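Side-chain contact in glycoside hydrolase (Streptococcus pneumoniae serotype 4, PDB 6ORH), which probably hydrolyses alpha-L-fucosidic linkages, as a family 29 alpha-L-fucosidase that helps break down host-derived carbohydrate antigens: residues 396-401 against 405-410. The protein carries 2 engineered substitutions. Sequence-based numbering, arbitrary orientation.
Sequences VQVEVD and QEFGSG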
# COMPACT_ATOMS: atom_id res chain seq x y z
N VAL A 396 2.97 12.77 -9.24
CA VAL A 396 2.43 14.11 -9.09
C VAL A 396 3.45 14.93 -8.32
O VAL A 396 4.03 14.47 -7.34
CB VAL A 396 1.10 14.04 -8.31
CG1 VAL A 396 0.53 15.44 -8.08
CG2 VAL A 396 0.08 13.22 -9.08
N GLN A 397 3.67 16.18 -8.77
CA GLN A 397 4.56 17.06 -8.03
C GLN A 397 3.88 18.40 -7.80
O GLN A 397 2.94 18.75 -8.51
CB GLN A 397 5.86 17.33 -8.81
CG GLN A 397 6.43 16.13 -9.53
CD GLN A 397 7.62 16.61 -10.31
OE1 GLN A 397 7.53 17.56 -11.09
NE2 GLN A 397 8.76 15.99 -10.07
N VAL A 398 4.38 19.13 -6.81
CA VAL A 398 3.86 20.46 -6.50
C VAL A 398 5.04 21.41 -6.33
O VAL A 398 6.09 20.99 -5.83
CB VAL A 398 2.94 20.44 -5.27
CG1 VAL A 398 1.64 19.68 -5.56
CG2 VAL A 398 3.63 19.84 -4.05
N GLU A 399 4.89 22.64 -6.81
CA GLU A 399 5.99 23.60 -6.67
C GLU A 399 5.88 24.30 -5.31
O GLU A 399 4.85 24.89 -5.00
CB GLU A 399 5.97 24.60 -7.82
CG GLU A 399 7.24 25.46 -7.85
CD GLU A 399 7.29 26.44 -9.01
OE1 GLU A 399 6.22 26.97 -9.37
OE2 GLU A 399 8.38 26.63 -9.59
N VAL A 400 6.98 24.23 -4.54
CA VAL A 400 7.03 24.78 -3.19
C VAL A 400 8.29 25.62 -3.12
O VAL A 400 9.41 25.10 -3.19
CB VAL A 400 7.00 23.69 -2.11
CG1 VAL A 400 7.13 24.28 -0.71
CG2 VAL A 400 5.75 22.82 -2.22
N ASP A 401 8.09 26.95 -3.03
CA ASP A 401 9.20 27.88 -2.92
C ASP A 401 10.16 27.69 -4.09
O ASP A 401 11.38 27.71 -3.90
CB ASP A 401 9.90 27.71 -1.57
CG ASP A 401 9.24 28.52 -0.48
OD1 ASP A 401 9.39 29.75 -0.52
OD2 ASP A 401 8.56 27.91 0.38
N GLN A 405 8.52 19.53 -5.84
CA GLN A 405 8.68 18.53 -4.79
C GLN A 405 7.63 17.45 -5.01
O GLN A 405 6.60 17.68 -5.61
CB GLN A 405 8.54 19.18 -3.41
CG GLN A 405 9.76 20.00 -3.00
CD GLN A 405 9.58 20.70 -1.67
OE1 GLN A 405 10.50 21.35 -1.16
NE2 GLN A 405 8.39 20.59 -1.10
N GLU A 406 7.89 16.25 -4.48
CA GLU A 406 6.95 15.17 -4.77
C GLU A 406 5.70 15.33 -3.93
O GLU A 406 5.74 15.79 -2.77
CB GLU A 406 7.59 13.80 -4.60
CG GLU A 406 8.24 13.64 -3.26
CD GLU A 406 8.77 12.25 -3.02
OE1 GLU A 406 9.72 11.82 -3.76
OE2 GLU A 406 8.26 11.63 -2.10
N PHE A 407 4.57 15.00 -4.57
CA PHE A 407 3.31 14.89 -3.85
C PHE A 407 2.99 13.42 -3.61
O PHE A 407 2.73 13.02 -2.48
CB PHE A 407 2.21 15.58 -4.66
CG PHE A 407 0.86 15.54 -3.98
CD1 PHE A 407 0.52 16.51 -3.04
CD2 PHE A 407 -0.06 14.55 -4.27
CE1 PHE A 407 -0.74 16.49 -2.44
CE2 PHE A 407 -1.30 14.50 -3.65
CZ PHE A 407 -1.63 15.47 -2.72
N GLY A 408 3.07 12.62 -4.67
CA GLY A 408 2.87 11.18 -4.52
C GLY A 408 3.05 10.48 -5.87
O GLY A 408 3.31 11.12 -6.90
N SER A 409 2.93 9.15 -5.86
CA SER A 409 3.05 8.40 -7.10
C SER A 409 2.12 7.20 -7.04
O SER A 409 1.66 6.80 -5.96
CB SER A 409 4.48 7.94 -7.36
OG SER A 409 4.88 6.97 -6.40
N GLY A 410 1.94 6.59 -8.20
CA GLY A 410 1.10 5.40 -8.28
C GLY A 410 1.38 4.60 -9.54
O GLY A 410 2.24 4.94 -10.37
O HOH W 1 11.17 24.06 -1.39
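Phe407 and Val396 point the same way from the two arms of a beta hairpin with a classic beta bulge, a hairpin whose second arm, 403-410, is an outer strand of the beta sandwich in the F5/8 type C (galactose-binding-like) domain. CG1 of Val396, anti to the backbone N (chi1 178°), lies 3.8 Å from CB of Phe407 and meets the ring obliquely, 4.0 Å from CD2. Val398 CG1 also reaches the ring obliquely, 4.2 Å from CD1 of Phe407, so the ring packs against two valines of strand 391-400. Ile379 of the facing sheet also touches Val396 and Phe407, which places this side of the hairpin in the core between the sheets.

At the bulge Val396 is set against two residues, Phe407 and Gly408; its own N bonds to the O of Gly408. The carbonyl O of Val396 takes the amide of Phe407 at 2.9 Å, with the donor tilted 30° from the carbonyl plane, and adds a weak bond from Gly408 N at 3.4 Å. Beyond it, Val398 and Gln405 exchange a regular pair of backbone bonds. Glu406 faces the second subunit: its OE2 forms a salt bridge with Arg216 and accepts a hydrogen bond from the backbone N of Gln215, both of that chain.

Nearer the turn, Gln405 crosses Val400 at about a right angle. The side chain runs out straight from CG (chi2 177°), carrying NE2 to 3.5 Å from Val400 CB, a van der Waals contact. Gln405 also touches a bound N-acetylglucosamine (NDG), together with Val403 and Trp404 part of a glycan pocket. At the other end of the Gln405 amide, one water donates to both OE1, at 2.8 Å, and the carbonyl O of Val400, at 2.7 Å.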